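Local atomic coordinates of L-serine ammonia-lyase (Rhizomucor miehei CAU432, PDB entry 5C3U), a protein that is a pyridoxal-phosphate-dependent enzyme that folds as one chain around two beta sheets and holds pyridoxal-5'-phosphate in its pocket. Residues Val20-Leu25 with Asn44-Gly49; Gly57-Gln62 with His149-Gln154; Thr69-Val74 with Leu92-Ile97; Val99-Thr104 with Thr127-His132; Val205-Ser210 with Asn228-Thr233. All blocks are in the same frame, centred on the assembly; numbering follows the deposited sequence. Where two conformers were deposited one is given.

Interaction 1 of 5, residues Val20-Leu25 with Asn44-Gly49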
# COMPACT_ATOMS: atom_id res chain seq x y z
N VAL A 20 -8.48 5.12 10.79
CA VAL A 20 -9.81 5.74 10.75
C VAL A 20 -10.58 5.11 9.63
O VAL A 20 -9.98 4.53 8.72
CB VAL A 20 -9.75 7.29 10.61
CG1 VAL A 20 -9.01 7.90 11.79
CG2 VAL A 20 -9.13 7.74 9.28
N ALA A 21 -11.90 5.17 9.69
CA ALA A 21 -12.71 4.78 8.53
C ALA A 21 -12.55 5.85 7.45
O ALA A 21 -12.48 7.05 7.73
CB ALA A 21 -14.17 4.58 8.92
N THR A 22 -12.40 5.41 6.21
CA THR A 22 -12.08 6.34 5.13
C THR A 22 -13.23 6.39 4.12
O THR A 22 -13.98 5.42 4.01
CB THR A 22 -10.82 5.90 4.37
OG1 THR A 22 -10.98 4.55 3.94
CG2 THR A 22 -9.57 6.02 5.25
N PRO A 23 -13.36 7.50 3.38
CA PRO A 23 -14.40 7.62 2.36
C PRO A 23 -14.28 6.60 1.23
O PRO A 23 -13.15 6.22 0.84
CB PRO A 23 -14.18 9.02 1.78
CG PRO A 23 -13.49 9.78 2.83
CD PRO A 23 -12.64 8.78 3.58
N LEU A 24 -15.44 6.19 0.71
CA LEU A 24 -15.50 5.46 -0.56
C LEU A 24 -16.15 6.40 -1.58
O LEU A 24 -17.37 6.58 -1.58
CB LEU A 24 -16.28 4.15 -0.42
CG LEU A 24 -16.34 3.25 -1.66
CD1 LEU A 24 -14.99 2.61 -1.98
CD2 LEU A 24 -17.41 2.19 -1.54
N LEU A 25 -15.33 7.02 -2.42
CA LEU A 25 -15.80 8.03 -3.37
C LEU A 25 -16.20 7.46 -4.72
O LEU A 25 -15.52 6.60 -5.28
CB LEU A 25 -14.77 9.15 -3.54
CG LEU A 25 -14.34 9.97 -2.31
CD1 LEU A 25 -13.23 10.93 -2.70
CD2 LEU A 25 -15.50 10.73 -1.65
N ASN A 44 -5.51 7.75 1.55
CA ASN A 44 -4.68 8.94 1.75
C ASN A 44 -5.17 9.79 2.91
O ASN A 44 -4.46 10.66 3.39
CB ASN A 44 -4.61 9.79 0.46
CG ASN A 44 -5.99 10.15 -0.08
OD1 ASN A 44 -6.91 9.32 -0.09
ND2 ASN A 44 -6.14 11.38 -0.56
N ILE A 45 -6.39 9.51 3.37
CA ILE A 45 -7.02 10.22 4.49
C ILE A 45 -6.60 9.66 5.87
O ILE A 45 -6.82 10.29 6.92
CB ILE A 45 -8.57 10.19 4.36
CG1 ILE A 45 -9.01 10.90 3.07
CG2 ILE A 45 -9.27 10.84 5.56
CD1 ILE A 45 -8.54 12.33 2.97
N GLN A 46 -5.97 8.50 5.88
CA GLN A 46 -5.47 7.90 7.13
C GLN A 46 -4.48 8.83 7.81
O GLN A 46 -3.73 9.54 7.13
CB GLN A 46 -4.76 6.58 6.84
CG GLN A 46 -5.67 5.45 6.40
CD GLN A 46 -6.61 4.95 7.48
OE1 GLN A 46 -6.56 5.38 8.63
NE2 GLN A 46 -7.48 4.03 7.11
N PRO A 47 -4.44 8.80 9.16
CA PRO A 47 -3.32 9.44 9.83
C PRO A 47 -2.04 8.88 9.25
O PRO A 47 -1.95 7.69 8.92
CB PRO A 47 -3.46 8.99 11.29
CG PRO A 47 -4.87 8.57 11.46
CD PRO A 47 -5.41 8.21 10.11
N SER A 48 -1.06 9.75 9.11
CA SER A 48 0.24 9.46 8.44
C SER A 48 0.20 9.43 6.89
O SER A 48 1.25 9.49 6.26
CB SER A 48 1.00 8.25 9.02
OG SER A 48 0.58 7.02 8.42
N GLY A 49 -0.99 9.32 6.29
CA GLY A 49 -1.13 9.61 4.86
C GLY A 49 -1.24 8.41 3.94
O GLY A 49 -1.24 8.57 2.70
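V20 meets Q46 where the segment leading into edge strand 24-26 runs past the loop that follows strand 37-42, in what is probably the fold type II architecture of pyridoxal-phosphate enzymes. The Q46 side chain imitates a backbone partner: its amide faces both polar backbone atoms of V20. V20 N donates to Q46 OE1 at 2.9 Å with a nearly straight N-H (168°), arriving in the carbonyl plane on a lone pair, while Q46 NE2 returns only a weak, bent bond to V20 O at 3.0 Å. The V20 side chain adds apolar cover, CG2 resting 3.8 Å from P47 CD. T22 follows, its CG2 lying 3.4 Å from Q46 NE2; the two side chains cross at about a right angle. CG2 stands anti to the carbonyl carbon because OG1 takes the place between N and C (chi1 54°), and OG1 is hydrogen-bonded to E43 OE2. The same carboxylate, through OE1, also binds Q46 NE2, so E43 bonds to both polar tips and probably helps keep the amide turned toward V20. K41 NZ and Q166 NE2 each bond to T22 O, tying this part of the chain to strand 37-42 and helix 150-166. Last comes P23, which shares backbone hydrogen bonding with M42 and whose ring carbon CD packs 4.2 Å from I45 CG1.

Interaction 2 of 5, residues Gly57-Gln62 with His149-Gln154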
# COMPACT_ATOMS: atom_id res chain seq x y z
N GLY A 57 -0.54 0.19 12.21
CA GLY A 57 -1.31 0.54 13.42
C GLY A 57 -1.63 -0.67 14.27
O GLY A 57 -1.45 -0.64 15.48
N ALA A 58 -2.08 -1.76 13.63
CA ALA A 58 -2.44 -2.97 14.35
C ALA A 58 -1.23 -3.62 15.00
O ALA A 58 -1.32 -4.10 16.15
CB ALA A 58 -3.10 -3.95 13.40
N PHE A 59 -0.12 -3.69 14.26
CA PHE A 59 1.12 -4.27 14.76
C PHE A 59 1.62 -3.47 15.97
O PHE A 59 1.93 -4.05 17.03
CB PHE A 59 2.17 -4.28 13.65
CG PHE A 59 3.50 -4.86 14.07
CD1 PHE A 59 3.81 -6.19 13.80
CD2 PHE A 59 4.44 -4.07 14.69
CE1 PHE A 59 5.06 -6.71 14.17
CE2 PHE A 59 5.68 -4.59 15.09
CZ PHE A 59 5.98 -5.91 14.81
N CYS A 60 1.68 -2.15 15.81
CA CYS A 60 2.21 -1.29 16.88
C CYS A 60 1.37 -1.31 18.15
O CYS A 60 1.91 -1.40 19.27
CB CYS A 60 2.41 0.13 16.38
SG CYS A 60 3.76 0.27 15.20
N TYR A 61 0.04 -1.25 17.96
CA TYR A 61 -0.92 -1.31 19.07
C TYR A 61 -0.75 -2.59 19.87
O TYR A 61 -0.63 -2.55 21.10
CB TYR A 61 -2.36 -1.17 18.54
CG TYR A 61 -3.38 -0.94 19.65
CD1 TYR A 61 -4.03 -2.01 20.26
CD2 TYR A 61 -3.62 0.34 20.13
CE1 TYR A 61 -4.92 -1.80 21.30
CE2 TYR A 61 -4.52 0.57 21.16
CZ TYR A 61 -5.17 -0.50 21.74
OH TYR A 61 -6.07 -0.25 22.75
N GLN A 62 -0.71 -3.74 19.18
CA GLN A 62 -0.52 -5.02 19.81
C GLN A 62 0.84 -5.15 20.49
O GLN A 62 0.93 -5.74 21.59
CB GLN A 62 -0.76 -6.17 18.81
CG GLN A 62 -0.83 -7.55 19.46
CD GLN A 62 -1.80 -7.61 20.63
OE1 GLN A 62 -2.98 -7.30 20.50
NE2 GLN A 62 -1.31 -8.03 21.79
N HIS A 149 3.72 -9.91 8.21
CA HIS A 149 3.40 -10.27 9.58
C HIS A 149 1.92 -10.42 9.75
O HIS A 149 1.13 -9.62 9.21
CB HIS A 149 3.95 -9.25 10.58
CG HIS A 149 3.95 -9.73 12.01
ND1 HIS A 149 2.85 -9.72 12.78
CD2 HIS A 149 4.98 -10.24 12.80
CE1 HIS A 149 3.15 -10.21 14.00
NE2 HIS A 149 4.45 -10.53 14.01
N ALA A 150 1.52 -11.42 10.53
CA ALA A 150 0.11 -11.71 10.72
C ALA A 150 -0.67 -10.51 11.24
O ALA A 150 -1.83 -10.34 10.88
CB ALA A 150 -0.09 -12.91 11.64
N LEU A 151 -0.06 -9.70 12.10
CA LEU A 151 -0.77 -8.53 12.64
C LEU A 151 -1.06 -7.48 11.59
O LEU A 151 -2.10 -6.79 11.65
CB LEU A 151 0.01 -7.89 13.80
CG LEU A 151 -0.10 -8.69 15.10
CD1 LEU A 151 0.95 -8.23 16.11
CD2 LEU A 151 -1.51 -8.60 15.68
N ILE A 152 -0.12 -7.31 10.67
CA ILE A 152 -0.28 -6.37 9.55
C ILE A 152 -1.44 -6.83 8.66
O ILE A 152 -2.30 -6.04 8.29
CB ILE A 152 1.04 -6.23 8.76
CG1 ILE A 152 2.14 -5.65 9.67
CG2 ILE A 152 0.86 -5.34 7.53
CD1 ILE A 152 3.49 -5.50 9.02
N TRP A 153 -1.49 -8.12 8.32
CA TRP A 153 -2.62 -8.58 7.51
C TRP A 153 -3.95 -8.37 8.19
O TRP A 153 -4.92 -7.97 7.55
CB TRP A 153 -2.48 -10.05 7.13
CG TRP A 153 -1.07 -10.41 6.73
CD1 TRP A 153 -0.14 -9.61 6.07
CD2 TRP A 153 -0.39 -11.69 6.96
NE1 TRP A 153 1.04 -10.29 5.88
CE2 TRP A 153 0.96 -11.55 6.40
CE3 TRP A 153 -0.76 -12.91 7.55
CZ2 TRP A 153 1.89 -12.58 6.45
CZ3 TRP A 153 0.20 -13.93 7.60
CH2 TRP A 153 1.49 -13.77 7.05
N GLN A 154 -4.00 -8.67 9.48
CA GLN A 154 -5.21 -8.48 10.27
C GLN A 154 -5.66 -7.02 10.26
O GLN A 154 -6.86 -6.72 10.05
CB GLN A 154 -4.94 -8.95 11.70
CG GLN A 154 -6.16 -9.04 12.59
CD GLN A 154 -5.78 -8.96 14.05
OE1 GLN A 154 -5.65 -9.98 14.72
NE2 GLN A 154 -5.56 -7.74 14.56
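F59 and H149 both carry CG anti to the backbone N (chi1 180° and -166°), and their rings meet as a T-shaped pair. The edge of F59 is turned to the face of H149, with the planes at 87° and the centroids 5.0 Å apart. Atom CE1 of F59 sits over the centre of the imidazole, while CD1 lies 3.8 Å from H149 ND1. That nitrogen has a second task. H149 is the N-cap of helix 150-166, and ND1 accepts the backbone N-H of L151 at 3.0 Å, which fixes the rotation of the ring and leaves its face presented to F59. ND1 must be unprotonated for this bond; a neutral ring would then probably carry its proton on NE2.

L151 fills the middle of the interface. Its CB lies 3.9 Å from F59 CA, and its branched tip crosses Q62 at about a right angle, CD1 coming 3.8 Å from Q62 CB. A58 CB stands 3.5 Å from L151 O. I152 CG1 packs on F59 CB, and the I152 side chain is about 6 Å from the bound pyridoxal-5'-phosphate.

The two helix axes approach to 7.8 Å. F59 also touches V144 and P145, just after strand 141-143; C60 turns to helix 79-92, and W153 reaches helix 183-194, so the contact joins helix 52-67 to helix 150-166 beside the four-stranded parallel sheet.

Interaction 3 of 5, residues Thr69-Val74 with Leu92-Ile97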
# COMPACT_ATOMS: atom_id res chain seq x y z
N THR A 69 5.26 0.10 27.35
CA THR A 69 5.67 1.34 26.73
C THR A 69 7.16 1.68 26.91
O THR A 69 7.58 2.79 26.60
CB THR A 69 4.82 2.50 27.28
OG1 THR A 69 4.94 2.53 28.70
CG2 THR A 69 3.36 2.29 26.95
N ASN A 70 7.94 0.73 27.41
CA ASN A 70 9.40 0.91 27.49
C ASN A 70 10.15 0.37 26.29
O ASN A 70 11.39 0.38 26.24
CB ASN A 70 9.94 0.26 28.78
CG ASN A 70 9.51 0.99 30.02
OD1 ASN A 70 9.39 2.21 30.01
ND2 ASN A 70 9.25 0.25 31.10
N ILE A 71 9.40 -0.12 25.30
CA ILE A 71 10.00 -0.66 24.09
C ILE A 71 10.47 0.47 23.18
O ILE A 71 10.17 1.64 23.41
CB ILE A 71 9.01 -1.55 23.32
CG1 ILE A 71 7.71 -0.76 23.02
CG2 ILE A 71 8.76 -2.83 24.09
CD1 ILE A 71 6.81 -1.42 21.99
N GLN A 72 11.24 0.11 22.16
CA GLN A 72 11.57 1.04 21.10
C GLN A 72 11.06 0.42 19.83
O GLN A 72 11.31 -0.77 19.60
CB GLN A 72 13.09 1.25 20.97
CG GLN A 72 13.77 1.79 22.22
CD GLN A 72 14.26 0.68 23.13
OE1 GLN A 72 14.77 -0.33 22.67
NE2 GLN A 72 14.09 0.87 24.44
N PHE A 73 10.32 1.17 19.01
CA PHE A 73 10.03 0.65 17.68
C PHE A 73 11.19 1.02 16.76
O PHE A 73 11.70 2.11 16.87
CB PHE A 73 8.73 1.24 17.11
CG PHE A 73 7.47 0.70 17.73
CD1 PHE A 73 7.14 -0.65 17.60
CD2 PHE A 73 6.58 1.54 18.35
CE1 PHE A 73 5.96 -1.15 18.15
CE2 PHE A 73 5.39 1.05 18.90
CZ PHE A 73 5.09 -0.30 18.80
N VAL A 74 11.60 0.12 15.89
CA VAL A 74 12.71 0.39 14.97
C VAL A 74 12.18 0.12 13.57
O VAL A 74 11.54 -0.92 13.33
CB VAL A 74 13.93 -0.52 15.28
CG1 VAL A 74 15.07 -0.26 14.30
CG2 VAL A 74 14.39 -0.32 16.73
N LEU A 92 1.13 6.25 21.02
CA LEU A 92 1.26 5.22 22.06
C LEU A 92 2.22 5.59 23.20
O LEU A 92 2.30 4.87 24.20
CB LEU A 92 1.66 3.87 21.43
CG LEU A 92 0.64 3.33 20.42
CD1 LEU A 92 1.25 2.20 19.59
CD2 LEU A 92 -0.65 2.88 21.10
N GLY A 93 2.94 6.71 23.05
CA GLY A 93 3.94 7.13 24.04
C GLY A 93 5.19 6.25 24.11
O GLY A 93 5.68 5.95 25.20
N VAL A 94 5.70 5.85 22.95
CA VAL A 94 6.80 4.90 22.86
C VAL A 94 7.93 5.52 22.04
O VAL A 94 7.66 6.34 21.15
CB VAL A 94 6.29 3.56 22.25
CG1 VAL A 94 7.33 2.90 21.38
CG2 VAL A 94 5.81 2.63 23.35
N GLU A 95 9.17 5.17 22.35
CA GLU A 95 10.33 5.56 21.54
C GLU A 95 10.34 4.95 20.14
O GLU A 95 10.02 3.77 19.96
CB GLU A 95 11.61 5.14 22.27
CG GLU A 95 12.83 6.01 22.03
CD GLU A 95 13.63 6.20 23.31
OE1 GLU A 95 13.95 5.19 23.98
OE2 GLU A 95 13.93 7.37 23.65
N ALA A 96 10.72 5.73 19.14
CA ALA A 96 10.87 5.17 17.78
C ALA A 96 12.24 5.57 17.22
O ALA A 96 12.69 6.72 17.39
CB ALA A 96 9.75 5.63 16.86
N ILE A 97 12.90 4.59 16.62
CA ILE A 97 14.17 4.80 15.94
C ILE A 97 13.88 4.55 14.45
O ILE A 97 13.54 3.42 14.05
CB ILE A 97 15.27 3.82 16.45
CG1 ILE A 97 15.53 4.04 17.95
CG2 ILE A 97 16.54 3.95 15.62
CD1 ILE A 97 15.89 2.77 18.69
O HOH W 1 9.78 3.67 24.87
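Backbone bonds join F73 to both E95 and I97. F73 N donates to E95 O at 2.8 Å, and I97 N returns to F73 O at the same 2.8 Å, almost straight (172°) and nearly along the C=O axis. CA-H...O contacts from Q72, A96 and V74 run beside these bonds, the V74 one reaching I97 O at 3.3 Å. Ahead of the paired strands a water bridges the two chain segments, donating to T69 O (2.9 Å) and accepting from E95 N (3.0 Å). This is the parallel pairing of a beta-alpha-beta crossover, in which strand 72-75 and strand 95-100 are linked through helix 79-92; helix 52-67 covers the face bearing F73 and A96.

Apolar packing gathers round the F73 ring and, on the other face of the sheet, round I97. V94 CG1 presses to 3.4 Å from F73 CD2, the two side chains crossing at about a right angle, while I71 CD1 lies over one face of the same ring, offset toward its rim. V74 and I97 lie side by side, pointing the same way, and I97 CD1 touches both Q72 CB at 3.9 Å and V74 CG2 at 4.0 Å.

Interaction 4 of 5, residues Val99-Thr104 with Thr127-His132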
# COMPACT_ATOMS: atom_id res chain seq x y z
N VAL A 99 15.08 4.85 10.37
CA VAL A 99 16.14 5.07 9.37
C VAL A 99 15.52 5.35 7.99
O VAL A 99 14.63 4.60 7.51
CB VAL A 99 17.11 3.86 9.28
CG1 VAL A 99 18.26 4.13 8.31
CG2 VAL A 99 17.67 3.53 10.66
N VAL A 100 16.02 6.38 7.32
CA VAL A 100 15.56 6.68 5.95
C VAL A 100 16.81 6.88 5.07
O VAL A 100 17.89 7.16 5.61
CB VAL A 100 14.65 7.91 5.92
CG1 VAL A 100 13.47 7.76 6.90
CG2 VAL A 100 15.44 9.18 6.22
N PRO A 101 16.68 6.65 3.73
CA PRO A 101 17.85 6.79 2.85
C PRO A 101 18.40 8.19 2.88
O PRO A 101 17.67 9.15 3.19
CB PRO A 101 17.28 6.48 1.45
CG PRO A 101 16.08 5.64 1.70
CD PRO A 101 15.52 6.10 3.02
N LYS A 102 19.69 8.30 2.57
CA LYS A 102 20.41 9.58 2.62
C LYS A 102 19.69 10.74 1.93
O LYS A 102 19.75 11.86 2.43
CB LYS A 102 21.82 9.41 2.03
N ALA A 103 19.01 10.47 0.82
CA ALA A 103 18.40 11.54 0.01
C ALA A 103 16.86 11.71 0.14
O ALA A 103 16.21 12.20 -0.77
CB ALA A 103 18.79 11.35 -1.45
N THR A 104 16.31 11.32 1.29
CA THR A 104 14.86 11.30 1.52
C THR A 104 14.16 12.68 1.46
O THR A 104 14.68 13.68 1.96
CB THR A 104 14.55 10.57 2.86
OG1 THR A 104 14.88 9.18 2.72
CG2 THR A 104 13.08 10.68 3.29
N THR A 127 15.90 -0.38 0.69
CA THR A 127 16.45 -1.68 1.07
C THR A 127 17.66 -1.52 2.01
O THR A 127 17.78 -2.22 3.03
CB THR A 127 16.82 -2.48 -0.20
OG1 THR A 127 15.69 -2.51 -1.07
CG2 THR A 127 17.20 -3.88 0.17
N ALA A 128 18.55 -0.57 1.69
CA ALA A 128 19.72 -0.34 2.52
C ALA A 128 19.33 0.27 3.88
O ALA A 128 19.94 -0.06 4.89
CB ALA A 128 20.72 0.55 1.82
N ALA A 129 18.33 1.15 3.88
CA ALA A 129 17.81 1.73 5.14
C ALA A 129 17.30 0.62 6.06
O ALA A 129 17.60 0.61 7.26
CB ALA A 129 16.71 2.75 4.87
N GLU A 130 16.55 -0.32 5.47
CA GLU A 130 16.03 -1.46 6.21
C GLU A 130 17.15 -2.32 6.79
O GLU A 130 17.06 -2.77 7.93
CB GLU A 130 15.10 -2.32 5.34
CG GLU A 130 14.49 -3.49 6.11
CD GLU A 130 13.71 -4.46 5.24
OE1 GLU A 130 13.52 -4.19 4.03
OE2 GLU A 130 13.28 -5.50 5.79
N VAL A 131 18.18 -2.58 5.97
CA VAL A 131 19.30 -3.43 6.39
C VAL A 131 19.99 -2.80 7.59
O VAL A 131 20.24 -3.47 8.58
CB VAL A 131 20.28 -3.74 5.23
CG1 VAL A 131 21.64 -4.19 5.75
CG2 VAL A 131 19.68 -4.81 4.30
N HIS A 132 20.22 -1.49 7.51
CA HIS A 132 20.81 -0.74 8.60
C HIS A 132 19.93 -0.70 9.82
O HIS A 132 20.38 -1.01 10.93
CB HIS A 132 21.13 0.67 8.15
CG HIS A 132 21.98 1.43 9.12
ND1 HIS A 132 23.27 1.10 9.37
CD2 HIS A 132 21.70 2.54 9.91
CE1 HIS A 132 23.78 1.95 10.28
NE2 HIS A 132 22.83 2.84 10.60
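V99 and A129 make the centre of this contact, strand against helix. V99 CG1, anti to the backbone N (chi1 -176°), lies 3.7 Å from A129 O and 4.0 Å from A129 CB. The same methyl also meets the edge of the H132 ring, near its plane, at CD2 (4.1 Å). From the helix side A129 CB points into the strand end, touching V99 O at 3.8 Å and P101 CD at 4.0 Å, so one small methyl fits against the backbone and proline ring where strand 95-100 gives way to a turn.

Around this first shell stand the groups that place it. H132 is stacked on Y122, which also touches V99, and A133, L136 and I120 close further round the valine. V100 points away from A129 and packs on L119 and L121 of the neighbouring strand 118-121 and on I112 of helix 106-114, while W126, at the start of helix 126-134, touches V100, P101 and T104. Backbone bonds of V99 with C75 and of V100 with I120 and Y122 hold the strand within the four-stranded parallel sheet. Beyond it P101-T104 forms a type I turn, in which P101 O accepts from T104 OG1 at 2.8 Å and from T104 N at 3.2 Å, both from the same face of its plane.

No hydrogen bond passes between the two segments, and V99 O is buried here without a partner anywhere in the model. Helix and strand are therefore held by close fit and dispersion, at the price of one unsatisfied carbonyl.

Interaction 5 of 5, residues Val205-Ser210 with Asn228-Thr233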
# COMPACT_ATOMS: atom_id res chain seq x y z
N VAL A 205 -1.90 -5.49 -8.56
CA VAL A 205 -1.15 -4.71 -9.54
C VAL A 205 0.26 -4.36 -9.05
O VAL A 205 0.45 -3.94 -7.92
CB VAL A 205 -1.92 -3.43 -9.98
CG1 VAL A 205 -2.36 -2.60 -8.78
CG2 VAL A 205 -1.08 -2.59 -10.94
N GLU A 206 1.24 -4.52 -9.94
CA GLU A 206 2.63 -4.18 -9.70
C GLU A 206 3.10 -3.38 -10.92
O GLU A 206 2.36 -3.25 -11.89
CB GLU A 206 3.48 -5.47 -9.57
CG GLU A 206 3.31 -6.24 -8.26
CD GLU A 206 4.07 -7.56 -8.23
OE1 GLU A 206 3.84 -8.41 -9.14
OE2 GLU A 206 4.89 -7.77 -7.30
N THR A 207 4.31 -2.85 -10.86
CA THR A 207 4.93 -2.26 -12.05
C THR A 207 5.96 -3.23 -12.56
O THR A 207 6.47 -4.04 -11.79
CB THR A 207 5.63 -0.90 -11.78
OG1 THR A 207 6.72 -1.10 -10.87
CG2 THR A 207 4.63 0.15 -11.26
N HIS A 208 6.29 -3.14 -13.85
CA HIS A 208 7.22 -4.09 -14.47
C HIS A 208 8.56 -4.10 -13.79
O HIS A 208 9.22 -5.13 -13.72
CB HIS A 208 7.39 -3.81 -15.95
CG HIS A 208 6.11 -3.95 -16.75
ND1 HIS A 208 5.64 -2.98 -17.55
CD2 HIS A 208 5.23 -5.01 -16.85
CE1 HIS A 208 4.49 -3.39 -18.11
NE2 HIS A 208 4.23 -4.63 -17.68
N GLY A 209 8.97 -2.94 -13.26
CA GLY A 209 10.27 -2.78 -12.60
C GLY A 209 10.45 -3.60 -11.33
O GLY A 209 11.58 -3.84 -10.92
N SER A 210 9.36 -4.04 -10.71
CA SER A 210 9.46 -4.88 -9.50
C SER A 210 8.22 -5.77 -9.36
O SER A 210 7.24 -5.42 -8.70
CB SER A 210 9.65 -4.01 -8.24
OG SER A 210 9.99 -4.80 -7.11
N ASN A 228 16.20 -3.91 -8.09
CA ASN A 228 15.04 -3.40 -8.79
C ASN A 228 14.78 -1.95 -8.41
O ASN A 228 15.08 -1.53 -7.29
CB ASN A 228 13.80 -4.23 -8.47
CG ASN A 228 13.96 -5.67 -8.90
OD1 ASN A 228 14.77 -6.42 -8.32
ND2 ASN A 228 13.20 -6.08 -9.91
N ASN A 229 14.26 -1.19 -9.36
CA ASN A 229 13.82 0.16 -9.05
C ASN A 229 12.57 0.45 -9.90
O ASN A 229 12.27 -0.30 -10.84
CB ASN A 229 14.96 1.16 -9.27
CG ASN A 229 14.78 2.43 -8.44
OD1 ASN A 229 13.81 2.57 -7.70
ND2 ASN A 229 15.73 3.35 -8.56
N THR A 230 11.81 1.45 -9.49
CA THR A 230 10.57 1.84 -10.15
C THR A 230 10.17 3.11 -9.42
O THR A 230 10.54 3.29 -8.26
CB THR A 230 9.46 0.74 -10.09
OG1 THR A 230 8.16 1.30 -10.34
CG2 THR A 230 9.39 0.05 -8.71
N ILE A 231 9.45 3.99 -10.11
CA ILE A 231 8.88 5.18 -9.46
C ILE A 231 7.90 4.80 -8.33
O ILE A 231 7.64 5.60 -7.42
CB ILE A 231 8.25 6.18 -10.48
CG1 ILE A 231 6.99 5.62 -11.13
CG2 ILE A 231 9.27 6.60 -11.54
CD1 ILE A 231 6.27 6.64 -12.01
N ALA A 232 7.38 3.57 -8.38
CA ALA A 232 6.43 3.12 -7.37
C ALA A 232 7.22 2.58 -6.17
O ALA A 232 7.35 1.38 -5.98
CB ALA A 232 5.47 2.09 -7.95
N THR A 233 7.73 3.49 -5.35
CA THR A 233 8.70 3.13 -4.31
C THR A 233 8.15 2.10 -3.33
O THR A 233 8.90 1.20 -2.93
CB THR A 233 9.08 4.39 -3.50
OG1 THR A 233 9.49 5.42 -4.41
CG2 THR A 233 10.21 4.09 -2.49
O HOH W 2 13.88 -2.59 -11.79
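T230 faces T207 at the end of strand 202-207, and its hydroxyl is the polar hub of the contact. CB comes first, 3.4 Å from T207 OG1. From it OG1 extends anti to the backbone N (chi1 161°) and gathers several bonds: T207 OG1 donates to it at 2.8 Å, and A232 N donates to it at 3.1 Å, closing an ST turn. D260 OD1 is a further hydrogen-bond partner of this hydroxyl, while D260 OD2 bonds to I231 N, so the carboxylate braces the turn from helix 260-274. The remaining branch, CG2, lies between the backbone N and the carbonyl carbon, and touches T207 OG1 at 3.6 Å and S210 CB at 4.1 Å. Beside it, T207 CG2 packs on A232 CB; A232 is itself the centre of an inverse gamma turn, and its side chain is about 8 Å from the bound pyridoxal-5'-phosphate.

T207 also begins a type I turn that ends at S210. Within it G209 O receives N228 ND2 at 2.9 Å, a nearly straight bond (165°) with the acceptor in the amide plane of the asparagine. A water donates to the same oxygen at 2.8 Å and accepts from N229 N, bridging the two loops a second time.

With two donors already directed at T230 OG1, its own proton is probably given to D260 OD1. The result would be a relay of donors from T207 through T230 to the aspartate, whose negative charge probably strengthens the chain of bonds; the contact thus depends on directed polar bonds more than on apolar packing.

In the fold
From the N terminus, interaction 1 closes first, bringing the approach to strand 24-26 against the loop that follows strand 37-42, at the edge of the six-stranded mixed sheet. Interaction 2 then closes a long loop from helix 52-67 to helix 150-166. Interactions 3 and 4 lie within that loop, one after the other, and share strand 95-100 of the four-stranded parallel sheet. Interaction 3 also touches interaction 2 directly, where C60 O packs against F73 and L92. Interaction 5 follows in series, back at the mixed sheet and across the chain's centre from interaction 1, about 24 Å between centres. None of the five loops cross.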